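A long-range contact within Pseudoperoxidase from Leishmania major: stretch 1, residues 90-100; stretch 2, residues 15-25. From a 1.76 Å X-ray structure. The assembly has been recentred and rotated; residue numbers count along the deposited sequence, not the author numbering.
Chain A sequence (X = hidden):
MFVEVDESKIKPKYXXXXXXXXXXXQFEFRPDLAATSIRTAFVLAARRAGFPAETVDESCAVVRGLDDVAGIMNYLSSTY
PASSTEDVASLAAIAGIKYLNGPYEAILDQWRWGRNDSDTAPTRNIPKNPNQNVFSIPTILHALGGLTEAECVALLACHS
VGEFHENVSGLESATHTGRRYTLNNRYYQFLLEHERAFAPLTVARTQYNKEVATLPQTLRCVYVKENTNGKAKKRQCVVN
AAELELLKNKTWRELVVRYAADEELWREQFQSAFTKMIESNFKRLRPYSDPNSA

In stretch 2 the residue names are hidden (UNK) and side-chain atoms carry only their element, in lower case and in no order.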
ATOM      1  N   SER A  90      -3.470  -2.850  11.345  1.00 30.58           N
ATOM      2  CA  SER A  90      -4.323  -3.292  10.244  1.00 30.14           C
ATOM      3  C   SER A  90      -5.644  -2.509  10.199  1.00 29.55           C
ATOM      4  O   SER A  90      -6.164  -2.221   9.111  1.00 27.06           O
ATOM      5  CB  SER A  90      -4.576  -4.806  10.321  1.00 29.14           C
ATOM      6  OG  SER A  90      -5.342  -5.119  11.467  1.00 30.53           O
ATOM      7  N   LEU A  91      -6.171  -2.143  11.367  1.00 33.10           N
ATOM      8  CA  LEU A  91      -7.415  -1.365  11.440  1.00 33.26           C
ATOM      9  C   LEU A  91      -7.218   0.092  11.006  1.00 33.14           C
ATOM     10  O   LEU A  91      -8.136   0.726  10.456  1.00 32.32           O
ATOM     11  CB  LEU A  91      -8.003  -1.418  12.855  1.00 34.80           C
ATOM     12  CG  LEU A  91      -8.619  -2.756  13.260  1.00 33.88           C
ATOM     13  CD1 LEU A  91      -9.022  -2.751  14.709  1.00 35.14           C
ATOM     14  CD2 LEU A  91      -9.814  -3.081  12.396  1.00 31.48           C
ATOM     15  N   ALA A  92      -6.024   0.621  11.264  1.00 34.18           N
ATOM     16  CA  ALA A  92      -5.662   1.960  10.808  1.00 35.11           C
ATOM     17  C   ALA A  92      -5.545   2.012   9.288  1.00 33.72           C
ATOM     18  O   ALA A  92      -5.916   3.002   8.677  1.00 31.62           O
ATOM     19  CB  ALA A  92      -4.366   2.424  11.469  1.00 33.48           C
ATOM     20  N   ALA A  93      -5.013   0.952   8.680  1.00 29.66           N
ATOM     21  CA  ALA A  93      -4.936   0.882   7.227  1.00 28.19           C
ATOM     22  C   ALA A  93      -6.345   0.838   6.657  1.00 29.02           C
ATOM     23  O   ALA A  93      -6.663   1.543   5.690  1.00 27.97           O
ATOM     24  CB  ALA A  93      -4.137  -0.354   6.778  1.00 27.36           C
ATOM     25  N   ILE A  94      -7.190   0.004   7.262  1.00 28.79           N
ATOM     26  CA  ILE A  94      -8.587  -0.108   6.848  1.00 30.23           C
ATOM     27  C   ILE A  94      -9.289   1.241   6.999  1.00 29.69           C
ATOM     28  O   ILE A  94     -10.093   1.633   6.155  1.00 30.14           O
ATOM     29  CB  ILE A  94      -9.315  -1.224   7.656  1.00 29.55           C
ATOM     30  CG1 ILE A  94      -8.792  -2.609   7.245  1.00 29.83           C
ATOM     31  CG2 ILE A  94     -10.822  -1.181   7.449  1.00 30.47           C
ATOM     32  CD1 ILE A  94      -9.256  -3.729   8.170  1.00 30.05           C
ATOM     33  N   ALA A  95      -8.968   1.966   8.064  1.00 29.57           N
ATOM     34  CA  ALA A  95      -9.523   3.304   8.254  1.00 30.78           C
ATOM     35  C   ALA A  95      -9.028   4.276   7.180  1.00 29.35           C
ATOM     36  O   ALA A  95      -9.753   5.202   6.790  1.00 30.93           O
ATOM     37  CB  ALA A  95      -9.200   3.819   9.641  1.00 29.22           C
ATOM     38  N   GLY A  96      -7.801   4.065   6.700  1.00 27.89           N
ATOM     39  CA  GLY A  96      -7.266   4.869   5.608  1.00 27.12           C
ATOM     40  C   GLY A  96      -8.095   4.698   4.345  1.00 27.75           C
ATOM     41  O   GLY A  96      -8.416   5.675   3.657  1.00 25.80           O
ATOM     42  N   ILE A  97      -8.444   3.451   4.030  1.00 26.56           N
ATOM     43  CA  ILE A  97      -9.284   3.177   2.871  1.00 27.67           C
ATOM     44  C   ILE A  97     -10.636   3.880   3.012  1.00 27.06           C
ATOM     45  O   ILE A  97     -11.117   4.536   2.072  1.00 28.00           O
ATOM     46  CB  ILE A  97      -9.517   1.661   2.692  1.00 28.20           C
ATOM     47  CG1 ILE A  97      -8.189   0.936   2.462  1.00 26.44           C
ATOM     48  CG2 ILE A  97     -10.454   1.392   1.523  1.00 29.14           C
ATOM     49  CD1 ILE A  97      -8.304  -0.577   2.575  1.00 24.81           C
ATOM     50  N   LYS A  98     -11.262   3.718   4.174  1.00 30.03           N
ATOM     51  CA  LYS A  98     -12.531   4.379   4.474  1.00 30.03           C
ATOM     52  C   LYS A  98     -12.427   5.886   4.298  1.00 31.17           C
ATOM     53  O   LYS A  98     -13.301   6.521   3.685  1.00 31.31           O
ATOM     54  CB  LYS A  98     -12.946   4.074   5.920  1.00 31.08           C
ATOM     55  CG  LYS A  98     -14.286   4.658   6.349  1.00 32.02           C
ATOM     56  CD  LYS A  98     -14.592   4.288   7.800  1.00 34.26           C
ATOM     57  CE  LYS A  98     -16.037   4.596   8.193  1.00 37.42           C
ATOM     58  NZ  LYS A  98     -16.356   6.034   8.253  1.00 39.40           N
ATOM     59  N   TYR A  99     -11.366   6.462   4.856  1.00 34.19           N
ATOM     60  CA  TYR A  99     -11.201   7.914   4.802  1.00 33.75           C
ATOM     61  C   TYR A  99     -11.069   8.364   3.351  1.00 34.28           C
ATOM     62  O   TYR A  99     -11.580   9.410   2.973  1.00 33.45           O
ATOM     63  CB  TYR A  99      -9.997   8.377   5.639  1.00 33.77           C
ATOM     64  CG  TYR A  99      -9.730   9.869   5.512  1.00 35.38           C
ATOM     65  CD1 TYR A  99     -10.468  10.794   6.237  1.00 37.90           C
ATOM     66  CD2 TYR A  99      -8.753  10.345   4.640  1.00 34.74           C
ATOM     67  CE1 TYR A  99     -10.236  12.152   6.113  1.00 39.19           C
ATOM     68  CE2 TYR A  99      -8.514  11.701   4.502  1.00 37.03           C
ATOM     69  CZ  TYR A  99      -9.253  12.597   5.239  1.00 38.83           C
ATOM     70  OH  TYR A  99      -9.013  13.943   5.093  1.00 41.04           O
ATOM     71  N   LEU A 100     -10.409   7.547   2.537  1.00 28.70           N
ATOM     72  CA  LEU A 100     -10.185   7.897   1.141  1.00 27.87           C
ATOM     73  C   LEU A 100     -11.266   7.356   0.194  1.00 28.16           C
ATOM     74  O   LEU A 100     -11.012   7.155  -1.000  1.00 28.22           O
ATOM     75  CB  LEU A 100      -8.793   7.445   0.703  1.00 26.46           C
ATOM     76  CG  LEU A 100      -7.660   8.117   1.482  1.00 26.80           C
ATOM     77  CD1 LEU A 100      -6.330   7.500   1.118  1.00 26.80           C
ATOM     78  CD2 LEU A 100      -7.652   9.633   1.228  1.00 26.12           C
ATOM     79  N   UNK A  15     -14.506  -2.887  20.150  1.00 54.20           N
ATOM     80  CA  UNK A  15     -15.182  -2.987  18.864  1.00 51.84           C
ATOM     81  C   UNK A  15     -14.246  -2.478  17.776  1.00 50.12           C
ATOM     82  O   UNK A  15     -13.640  -1.414  17.925  1.00 50.38           O
ATOM     83  c   UNK A  15     -16.458  -2.179  18.878  1.00 53.66           C
ATOM     84  N   UNK A  16     -14.135  -3.233  16.686  1.00 41.96           N
ATOM     85  CA  UNK A  16     -13.233  -2.883  15.593  1.00 39.98           C
ATOM     86  C   UNK A  16     -13.588  -1.550  14.926  1.00 39.17           C
ATOM     87  O   UNK A  16     -12.713  -0.888  14.365  1.00 38.84           O
ATOM     88  c   UNK A  16     -13.190  -4.012  14.556  1.00 40.11           C
ATOM     89  c   UNK A  16     -14.509  -5.578  13.065  1.00 40.02           C
ATOM     90  c   UNK A  16     -14.540  -4.314  13.918  1.00 40.69           C
ATOM     91  c   UNK A  16     -16.176  -7.114  12.072  1.00 39.39           C
ATOM     92  n   UNK A  16     -15.229  -8.006  11.808  1.00 37.31           N
ATOM     93  n   UNK A  16     -17.437  -7.372  11.753  1.00 39.47           N
ATOM     94  n   UNK A  16     -15.865  -5.965  12.665  1.00 40.70           N
ATOM     95  N   UNK A  17     -14.859  -1.157  14.994  1.00 49.62           N
ATOM     96  CA  UNK A  17     -15.303   0.094  14.380  1.00 49.95           C
ATOM     97  C   UNK A  17     -14.880   1.309  15.197  1.00 51.16           C
ATOM     98  O   UNK A  17     -14.725   2.406  14.651  1.00 51.74           O
ATOM     99  c   UNK A  17     -17.449  -1.229  13.919  1.00 58.42           C
ATOM    100  o   UNK A  17     -18.176  -1.340  16.184  1.00 65.42           O
ATOM    101  c   UNK A  17     -17.757  -1.983  15.194  1.00 62.96           C
ATOM    102  o   UNK A  17     -17.567  -3.218  15.206  1.00 63.21           O
ATOM    103  c   UNK A  17     -16.823   0.118  14.194  1.00 54.66           C
ATOM    104  N   UNK A  18     -14.711   1.117  16.506  1.00 46.82           N
ATOM    105  CA  UNK A  18     -14.234   2.185  17.383  1.00 48.03           C
ATOM    106  C   UNK A  18     -12.798   2.552  17.028  1.00 46.21           C
ATOM    107  O   UNK A  18     -12.451   3.733  16.967  1.00 47.19           O
ATOM    108  c   UNK A  18     -15.729   1.775  19.392  1.00 55.14           C
ATOM    109  o   UNK A  18     -16.615   2.335  18.715  1.00 55.34           O
ATOM    110  o   UNK A  18     -15.952   1.234  20.500  1.00 57.69           O
ATOM    111  c   UNK A  18     -14.312   1.766  18.854  1.00 51.78           C
ATOM    112  N   UNK A  19     -11.969   1.536  16.791  1.00 38.67           N
ATOM    113  CA  UNK A  19     -10.577   1.764  16.428  1.00 37.65           C
ATOM    114  C   UNK A  19     -10.527   2.461  15.070  1.00 36.69           C
ATOM    115  O   UNK A  19      -9.817   3.458  14.895  1.00 35.88           O
ATOM    116  c   UNK A  19      -8.285   0.751  16.136  1.00 36.40           C
ATOM    117  c   UNK A  19      -9.764   0.450  16.377  1.00 38.13           C
ATOM    118  c   UNK A  19      -9.940  -0.328  17.673  1.00 37.83           C
ATOM    119  N   UNK A  20     -11.304   1.946  14.121  1.00 38.78           N
ATOM    120  CA  UNK A  20     -11.436   2.584  12.815  1.00 38.31           C
ATOM    121  C   UNK A  20     -11.898   4.045  12.928  1.00 38.19           C
ATOM    122  O   UNK A  20     -11.372   4.926  12.249  1.00 38.55           O
ATOM    123  c   UNK A  20     -12.785   2.599  10.672  1.00 37.07           C
ATOM    124  c   UNK A  20     -11.721   0.450  11.477  1.00 37.53           C
ATOM    125  c   UNK A  20     -12.383   1.777  11.894  1.00 39.13           C
ATOM    126  N   UNK A  21     -12.861   4.316  13.803  1.00 38.95           N
ATOM    127  CA  UNK A  21     -13.378   5.673  13.933  1.00 39.29           C
ATOM    128  C   UNK A  21     -12.332   6.606  14.543  1.00 42.09           C
ATOM    129  O   UNK A  21     -12.217   7.764  14.139  1.00 43.38           O
ATOM    130  c   UNK A  21     -14.640   5.678  14.754  1.00 43.04           C
ATOM    131  N   UNK A  22     -11.577   6.096  15.516  1.00 43.26           N
ATOM    132  CA  UNK A  22     -10.523   6.869  16.168  1.00 44.76           C
ATOM    133  C   UNK A  22      -9.405   7.211  15.181  1.00 41.57           C
ATOM    134  O   UNK A  22      -8.877   8.316  15.196  1.00 43.85           O
ATOM    135  o   UNK A  22     -10.970   5.744  18.292  1.00 49.08           O
ATOM    136  c   UNK A  22      -9.955   6.110  17.370  1.00 46.02           C
ATOM    137  N   UNK A  23      -9.045   6.269  14.321  1.00 39.52           N
ATOM    138  CA  UNK A  23      -8.045   6.555  13.298  1.00 38.63           C
ATOM    139  C   UNK A  23      -8.557   7.592  12.290  1.00 39.47           C
ATOM    140  O   UNK A  23      -7.821   8.499  11.892  1.00 39.89           O
ATOM    141  c   UNK A  23      -7.617   5.276  12.596  1.00 36.78           C
ATOM    142  N   UNK A  24      -9.818   7.458  11.880  1.00 41.06           N
ATOM    143  CA  UNK A  24     -10.426   8.402  10.943  1.00 40.40           C
ATOM    144  C   UNK A  24     -10.387   9.847  11.433  1.00 41.64           C
ATOM    145  O   UNK A  24     -10.167  10.767  10.639  1.00 42.32           O
ATOM    146  s   UNK A  24     -12.034   6.665   9.484  1.00 40.05           S
ATOM    147  c   UNK A  24     -11.872   8.010  10.662  1.00 42.37           C
ATOM    148  N   UNK A  25     -10.612  10.046  12.729  1.00 42.45           N
ATOM    149  CA  UNK A  25     -10.585  11.389  13.302  1.00 47.06           C
ATOM    150  C   UNK A  25      -9.187  11.997  13.200  1.00 48.41           C
ATOM    151  O   UNK A  25      -9.041  13.194  12.934  1.00 50.01           O
ATOM    152  n   UNK A  25     -14.772   9.298  16.761  1.00 59.66           N
ATOM    153  c   UNK A  25     -12.483  10.777  14.916  1.00 54.02           C
ATOM    154  c   UNK A  25     -11.077  11.368  14.754  1.00 50.09           C
ATOM    155  c   UNK A  25     -14.598  10.727  16.328  1.00 60.71           C
ATOM    156  c   UNK A  25     -13.124  11.169  16.243  1.00 59.02           C
TER

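Position 15 carries a single side-chain carbon, which points away from stretch 1 and touches none of it; this is Ala15, the N-cap of the helix that follows. Position 16 has three carbons, a nitrogen and a carbon bearing two more nitrogens; its CB lies 4.1 Å from Leu91 CD2. It is Arg16, whose charged end leads away and is hydrogen-bonded elsewhere in the structure.

Position 17 shows three carbons, the third carrying two oxygens, and points away from the contact into an exposed setting: Glu17. Position 18 has the same carboxylate one carbon shorter, also exposed and out of reach, hence Asp18.

At position 19 one carbon carries two others, a beta-branched apolar side chain directed toward stretch 1. Its CB lies 3.7 Å from Leu91 CD1, and the residue is Val19. The three carbons of position 20 are branched in the same way, and they lie among Leu91, Ile94, Ala95 and Lys98; this is a second valine. Val20 CG2 sits 3.7 Å from Leu91 O and 4.4 Å from Ile94 CG2, whereas CG1 is 3.9 Å from Ala95 CB and 3.8 Å from Lys98 CD, so the two methyls face different parts of the opposing helix.

Position 21 has one carbon, turned away: Ala21. Position 22 has a carbon followed by an oxygen, without contact to stretch 1, and is Ser22. At position 23 a lone carbon, the CB, points toward the other helix, 3.7 Å from Ala95 CB and 4.2 Å from Ala92 CA: Ala23. At position 24 a carbon is followed by a sulfur that rests against Ala95 and Lys98, which identifies Cys24; Cys24 SG lies 3.8 Å from Ala95 O and 3.9 Å from Lys98 CD. Position 25 has four carbons in a row ending in nitrogen, pointing away from the contact: Lys25.

The two helices cross at -61°, with axes 8.4 Å apart at closest approach. Alanines line much of the crossing: the CA atoms of Ala92 and Ala23 are 5.7 Å apart, and Ala95 CA comes within 5.0 Å of Val20 CA. Ala95 CB even reaches Val20 O at 3.6 Å, packing a methyl directly against the opposing backbone. Around this close approach, Leu91 covers Val19 and Val20, while the aliphatic part of Lys98 lies over Val20 and Cys24. No hydrogen bond joins the stretches; apolar packing holds them together, burying 453 Å² in total.

Stretch 2 15-25: AREDVVASACK
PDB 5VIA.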